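Local coordinates for protein glycoside Hydrolase (Bacteroides uniformis, PDB 5T99) that probably cleaves terminal beta-linked galactose units from agarose-derived oligosaccharides, as a family 2 glycoside hydrolase that binds d-galacto-isofagomine in its pocket, at residues A[102-107]-A[175-180]; A[714-719]-A[733-738]. All coordinates share one frame; numbering follows the deposited sequence.

Both contacts pair antiparallel strands, one near the front of the chain and one near its end. From the N terminus, the chain first meets contact 1, where strand 172-177 returns beside 102-107 and closes a loop of 67 residues, without helix, within the sugar-binding domain. It then runs through the second family 2 domain, the TIM barrel, which supplies most of the ligand pocket (Arg161, from the loop closed by contact 1, also lines it), and a DUF4982 region. Contact 2 follows, joining 714-719 to 733-738 across 13 residues in C-terminal domain 5. The loops come in series, neither crossing nor nesting; the contacts, about 47 Å apart between centres, lie in different domains and sheets.

Contact 1 (A[102-107]-A[175-180]); sequences IVRIGF and RVDNKV
Ile102 starts the pairing with two backbone bonds to Asp177, its N giving to Asp177 O at 2.8 Å and its O taking Asp177 N. Its CD1 reaches Lys179 CG at 4.1 Å, the side chains crossing at about a right angle. Val103 pairs with Val176 in a non-hydrogen-bonded position, and Val103 CA lies 3.3 Å from Arg175 O in a CA-H...O contact. Arg104 carries the polar side. Its backbone makes a second pair of bonds, with Arg175, while its chain, bent at chi3 (-73°), turns the guanidinium back over the second strand. NH2 makes a salt bridge to Asp177 OD2 at 2.9 Å: OD2 lies in the plane of the Arg104 guanidinium, whereas NH2 comes at it from well above the carboxylate plane. A water accepts from Arg104 NE at 2.8 Å and sits within hydrogen-bonding distance of Asp177 OD2 and Arg175 O, probably backing up the bridge. The Arg175 side chain passes over one guanidinium face of Arg104, and both arginines send NH1 to Glu134, whose carboxylate probably offsets their like charges. Gly106 CA lies over a face of the Arg175 guanidinium. Strand 102-107 runs between 172-177 and 133-136 in an antiparallel sheet of the sugar-binding domain; Ile105 and Phe107 meet Leu149 of the six-stranded sheet, consistent with the jelly-roll-like beta sandwich of family 2 enzymes, while Ile102 and Arg104 touch Tyr181 of strand 180-194.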
loop_
_atom_site.group_PDB
_atom_site.type_symbol
_atom_site.label_atom_id
_atom_site.label_comp_id
_atom_site.label_asym_id
_atom_site.label_seq_id
_atom_site.Cartn_x
_atom_site.Cartn_y
_atom_site.Cartn_z
ATOM N N ILE A 102 30.179 -12.333 -10.510
ATOM C CA ILE A 102 29.728 -11.904 -9.186
ATOM C C ILE A 102 28.276 -12.336 -9.084
ATOM O O ILE A 102 27.485 -12.072 -9.981
ATOM C CB ILE A 102 29.825 -10.382 -8.980
ATOM C CG1 ILE A 102 31.242 -9.854 -9.289
ATOM C CG2 ILE A 102 29.402 -10.008 -7.563
ATOM C CD1 ILE A 102 32.351 -10.411 -8.424
ATOM N N VAL A 103 27.939 -13.018 -7.999
ATOM C CA VAL A 103 26.604 -13.581 -7.821
ATOM C C VAL A 103 26.075 -13.116 -6.476
ATOM O O VAL A 103 26.747 -13.281 -5.469
ATOM C CB VAL A 103 26.631 -15.117 -7.884
ATOM C CG1 VAL A 103 25.214 -15.689 -7.752
ATOM C CG2 VAL A 103 27.280 -15.572 -9.190
ATOM N N ARG A 104 24.891 -12.504 -6.483
ATOM C CA ARG A 104 24.236 -11.987 -5.275
ATOM C C ARG A 104 22.767 -12.400 -5.267
ATOM O O ARG A 104 22.171 -12.591 -6.333
ATOM C CB ARG A 104 24.327 -10.465 -5.228
ATOM C CG ARG A 104 25.749 -9.900 -5.196
ATOM C CD ARG A 104 25.749 -8.402 -5.497
ATOM N NE ARG A 104 25.473 -8.114 -6.916
ATOM C CZ ARG A 104 24.844 -7.032 -7.402
ATOM N NH1 ARG A 104 24.370 -6.073 -6.602
ATOM N NH2 ARG A 104 24.672 -6.914 -8.726
ATOM N N ILE A 105 22.200 -12.555 -4.071
ATOM C CA ILE A 105 20.779 -12.807 -3.917
ATOM C C ILE A 105 20.182 -11.640 -3.141
ATOM O O ILE A 105 20.605 -11.349 -2.018
ATOM C CB ILE A 105 20.456 -14.122 -3.176
ATOM C CG1 ILE A 105 21.264 -15.295 -3.735
ATOM C CG2 ILE A 105 18.961 -14.427 -3.250
ATOM C CD1 ILE A 105 20.977 -15.644 -5.172
ATOM N N GLY A 106 19.208 -10.982 -3.757
ATOM C CA GLY A 106 18.551 -9.842 -3.164
ATOM C C GLY A 106 17.221 -10.293 -2.598
ATOM O O GLY A 106 16.429 -10.932 -3.300
ATOM N N PHE A 107 16.991 -9.968 -1.326
ATOM C CA PHE A 107 15.710 -10.168 -0.669
ATOM C C PHE A 107 15.062 -8.798 -0.453
ATOM O O PHE A 107 15.589 -7.979 0.304
ATOM C CB PHE A 107 15.918 -10.872 0.691
ATOM C CG PHE A 107 16.537 -12.246 0.591
ATOM C CD1 PHE A 107 15.743 -13.384 0.590
ATOM C CD2 PHE A 107 17.907 -12.402 0.521
ATOM C CE1 PHE A 107 16.309 -14.655 0.505
ATOM C CE2 PHE A 107 18.478 -13.664 0.438
ATOM C CZ PHE A 107 17.676 -14.794 0.437
ATOM N N ARG A 175 21.160 -12.056 -9.058
ATOM C CA ARG A 175 21.913 -11.066 -9.830
ATOM C C ARG A 175 23.260 -11.665 -10.193
ATOM O O ARG A 175 24.071 -11.974 -9.311
ATOM C CB ARG A 175 22.085 -9.774 -9.024
ATOM C CG ARG A 175 20.800 -8.956 -8.940
ATOM C CD ARG A 175 20.723 -8.067 -7.707
ATOM N NE ARG A 175 19.344 -7.653 -7.425
ATOM C CZ ARG A 175 18.919 -7.091 -6.286
ATOM N NH1 ARG A 175 19.764 -6.832 -5.273
ATOM N NH2 ARG A 175 17.626 -6.776 -6.158
ATOM N N VAL A 176 23.478 -11.862 -11.491
ATOM C CA VAL A 176 24.709 -12.420 -12.000
ATOM C C VAL A 176 25.362 -11.307 -12.800
ATOM O O VAL A 176 24.817 -10.875 -13.816
ATOM C CB VAL A 176 24.436 -13.652 -12.883
ATOM C CG1 VAL A 176 25.727 -14.161 -13.533
ATOM C CG2 VAL A 176 23.792 -14.753 -12.053
ATOM N N ASP A 177 26.515 -10.835 -12.333
ATOM C CA ASP A 177 27.228 -9.741 -12.983
ATOM C C ASP A 177 28.654 -10.124 -13.385
ATOM O O ASP A 177 29.240 -11.035 -12.809
ATOM C CB ASP A 177 27.261 -8.528 -12.051
ATOM C CG ASP A 177 25.924 -7.823 -11.970
ATOM O OD1 ASP A 177 25.740 -6.822 -12.682
ATOM O OD2 ASP A 177 25.048 -8.278 -11.205
ATOM N N ASN A 178 29.197 -9.416 -14.379
ATOM C CA ASN A 178 30.639 -9.411 -14.641
ATOM C C ASN A 178 31.309 -8.592 -13.548
ATOM O O ASN A 178 30.630 -7.944 -12.756
ATOM C CB ASN A 178 30.953 -8.829 -16.021
ATOM C CG ASN A 178 30.344 -9.645 -17.143
ATOM O OD1 ASN A 178 30.640 -10.833 -17.285
ATOM N ND2 ASN A 178 29.466 -9.034 -17.923
ATOM N N LYS A 179 32.637 -8.617 -13.504
ATOM C CA LYS A 179 33.371 -8.007 -12.393
ATOM C C LYS A 179 33.470 -6.459 -12.419
ATOM O O LYS A 179 33.974 -5.855 -11.450
ATOM C CB LYS A 179 34.743 -8.654 -12.264
ATOM C CG LYS A 179 34.647 -10.098 -11.799
ATOM C CD LYS A 179 36.016 -10.735 -11.643
ATOM C CE LYS A 179 35.900 -12.221 -11.337
ATOM N NZ LYS A 179 37.145 -12.756 -10.722
ATOM N N VAL A 180 33.000 -5.830 -13.503
ATOM C CA VAL A 180 32.734 -4.398 -13.525
ATOM C C VAL A 180 31.229 -4.199 -13.685
ATOM O O VAL A 180 30.650 -4.556 -14.713
ATOM C CB VAL A 180 33.495 -3.686 -14.661
ATOM C CG1 VAL A 180 33.348 -2.174 -14.537
ATOM C CG2 VAL A 180 34.973 -4.072 -14.643
HETATM O O HOH W 1 25.901 -9.706 -9.120
#

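Contact 2 (A[714-719]-A[733-738]); sequences IKLIPD and ITVRIE
Lys715 CB lies over one face of the Glu738 carboxylate, 3.8 Å from OE1 and OE2, with CD toward the rim by OE2. Glu738 OE2 lies in the guanidinium plane of Arg736, at its edge, 2.8 Å from NE and 3.1 Å from NH2, and takes both bonds on its anti side; the bend at chi3 (58°) brings that edge round to the acid. A water links Glu738 OE1 to Lys715 NZ. With an alanine here instead of Glu738, the Arg736 guanidinium would probably lose its acid and be free to turn, and Lys715 its water-mediated link. Farther along this face Ile717 CD1 rests on Arg736 CD at 3.9 Å. Backbone bonds join Lys715 with Arg736 and Ile717 with Thr734. On the opposite face of the sheet, Leu716 sets CB 3.8 Å from Ile733 CG2 and CD2 beside Val735 CG2, while Ile714 CG2 lies alongside Val735 CG1 and the Pro718 ring crosses Ile733 CG1. The apolar face of Ile714, Leu716 and Pro718 also touches strand 814-821 of the second sheet. The region matching family 2 C-terminal domain 5 thus contains two facing sheets, consistent with an immunoglobulin-like beta sandwich; strand 713-718 borders the four-stranded one.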
loop_
_atom_site.group_PDB
_atom_site.type_symbol
_atom_site.label_atom_id
_atom_site.label_comp_id
_atom_site.label_asym_id
_atom_site.label_seq_id
_atom_site.Cartn_x
_atom_site.Cartn_y
_atom_site.Cartn_z
ATOM N N ILE A 714 -27.819 -16.465 -5.751
ATOM C CA ILE A 714 -26.456 -15.941 -5.704
ATOM C C ILE A 714 -26.143 -15.277 -7.050
ATOM O O ILE A 714 -26.430 -15.857 -8.100
ATOM C CB ILE A 714 -25.417 -17.061 -5.440
ATOM C CG1 ILE A 714 -25.834 -17.940 -4.240
ATOM C CG2 ILE A 714 -24.022 -16.455 -5.229
ATOM C CD1 ILE A 714 -25.035 -19.220 -4.102
ATOM N N LYS A 715 -25.576 -14.067 -7.014
ATOM C CA LYS A 715 -25.048 -13.417 -8.220
ATOM C C LYS A 715 -23.542 -13.271 -8.053
ATOM O O LYS A 715 -23.068 -12.983 -6.954
ATOM C CB LYS A 715 -25.712 -12.058 -8.459
ATOM C CG LYS A 715 -25.817 -11.682 -9.941
ATOM C CD LYS A 715 -26.093 -10.186 -10.151
ATOM C CE LYS A 715 -26.056 -9.766 -11.626
ATOM N NZ LYS A 715 -27.393 -9.809 -12.298
ATOM N N LEU A 716 -22.798 -13.502 -9.137
ATOM C CA LEU A 716 -21.329 -13.395 -9.140
ATOM C C LEU A 716 -20.902 -12.271 -10.071
ATOM O O LEU A 716 -21.317 -12.249 -11.225
ATOM C CB LEU A 716 -20.678 -14.704 -9.600
ATOM C CG LEU A 716 -20.965 -15.946 -8.763
ATOM C CD1 LEU A 716 -20.397 -17.182 -9.446
ATOM C CD2 LEU A 716 -20.409 -15.827 -7.353
ATOM N N ILE A 717 -20.074 -11.354 -9.571
ATOM C CA ILE A 717 -19.582 -10.216 -10.374
ATOM C C ILE A 717 -18.044 -10.126 -10.321
ATOM O O ILE A 717 -17.481 -9.549 -9.385
ATOM C CB ILE A 717 -20.235 -8.880 -9.947
ATOM C CG1 ILE A 717 -21.754 -9.058 -9.827
ATOM C CG2 ILE A 717 -19.894 -7.772 -10.947
ATOM C CD1 ILE A 717 -22.510 -7.775 -9.565
ATOM N N PRO A 718 -17.360 -10.712 -11.325
ATOM C CA PRO A 718 -15.914 -10.532 -11.434
ATOM C C PRO A 718 -15.564 -9.089 -11.762
ATOM O O PRO A 718 -16.244 -8.468 -12.590
ATOM C CB PRO A 718 -15.524 -11.452 -12.602
ATOM C CG PRO A 718 -16.687 -12.377 -12.790
ATOM C CD PRO A 718 -17.878 -11.565 -12.412
ATOM N N ASP A 719 -14.540 -8.551 -11.101
ATOM C CA ASP A 719 -14.052 -7.210 -11.438
ATOM C C ASP A 719 -13.357 -7.210 -12.805
ATOM O O ASP A 719 -13.456 -6.241 -13.539
ATOM C CB ASP A 719 -13.169 -6.611 -10.324
ATOM C CG ASP A 719 -11.856 -7.365 -10.100
ATOM O OD1 ASP A 719 -11.722 -8.550 -10.493
ATOM O OD2 ASP A 719 -10.957 -6.759 -9.483
ATOM N N ILE A 733 -14.079 -11.658 -7.467
ATOM C CA ILE A 733 -15.485 -11.892 -7.802
ATOM C C ILE A 733 -16.372 -11.570 -6.604
ATOM O O ILE A 733 -16.395 -12.311 -5.626
ATOM C CB ILE A 733 -15.698 -13.344 -8.303
ATOM C CG1 ILE A 733 -14.848 -13.599 -9.556
ATOM C CG2 ILE A 733 -17.171 -13.601 -8.605
ATOM C CD1 ILE A 733 -14.590 -15.065 -9.859
ATOM N N THR A 734 -17.075 -10.443 -6.680
ATOM C CA THR A 734 -18.061 -10.076 -5.672
ATOM C C THR A 734 -19.181 -11.110 -5.661
ATOM O O THR A 734 -19.638 -11.545 -6.722
ATOM C CB THR A 734 -18.681 -8.685 -5.943
ATOM O OG1 THR A 734 -17.649 -7.690 -5.962
ATOM C CG2 THR A 734 -19.716 -8.322 -4.863
ATOM N N VAL A 735 -19.621 -11.486 -4.461
ATOM C CA VAL A 735 -20.651 -12.495 -4.271
ATOM C C VAL A 735 -21.808 -11.843 -3.541
ATOM O O VAL A 735 -21.653 -11.429 -2.404
ATOM C CB VAL A 735 -20.134 -13.695 -3.448
ATOM C CG1 VAL A 735 -21.225 -14.766 -3.323
ATOM C CG2 VAL A 735 -18.857 -14.270 -4.066
ATOM N N ARG A 736 -22.958 -11.761 -4.209
ATOM C CA ARG A 736 -24.157 -11.112 -3.677
ATOM C C ARG A 736 -25.206 -12.156 -3.306
ATOM O O ARG A 736 -25.375 -13.145 -4.024
ATOM C CB ARG A 736 -24.743 -10.158 -4.720
ATOM C CG ARG A 736 -23.933 -8.888 -4.919
ATOM C CD ARG A 736 -24.356 -8.173 -6.186
ATOM N NE ARG A 736 -25.779 -7.825 -6.210
ATOM C CZ ARG A 736 -26.330 -6.769 -5.604
ATOM N NH1 ARG A 736 -25.594 -5.928 -4.875
ATOM N NH2 ARG A 736 -27.644 -6.550 -5.722
ATOM N N ILE A 737 -25.896 -11.931 -2.186
ATOM C CA ILE A 737 -27.051 -12.736 -1.811
ATOM C C ILE A 737 -28.269 -11.894 -2.159
ATOM O O ILE A 737 -28.507 -10.850 -1.539
ATOM C CB ILE A 737 -27.060 -13.122 -0.311
ATOM C CG1 ILE A 737 -25.754 -13.818 0.099
ATOM C CG2 ILE A 737 -28.242 -14.027 0.007
ATOM C CD1 ILE A 737 -25.441 -15.103 -0.655
ATOM N N GLU A 738 -29.022 -12.349 -3.162
ATOM C CA GLU A 738 -30.183 -11.612 -3.680
ATOM C C GLU A 738 -31.517 -12.323 -3.399
ATOM O O GLU A 738 -31.571 -13.549 -3.253
ATOM C CB GLU A 738 -30.022 -11.368 -5.188
ATOM C CG GLU A 738 -29.064 -10.233 -5.525
ATOM C CD GLU A 738 -28.730 -10.114 -7.013
ATOM O OE1 GLU A 738 -29.235 -10.914 -7.838
ATOM O OE2 GLU A 738 -27.947 -9.198 -7.360
HETATM O O HOH W 2 -29.307 -11.017 -10.552
HETATM O O HOH W 3 -15.636 -7.639 -7.626
#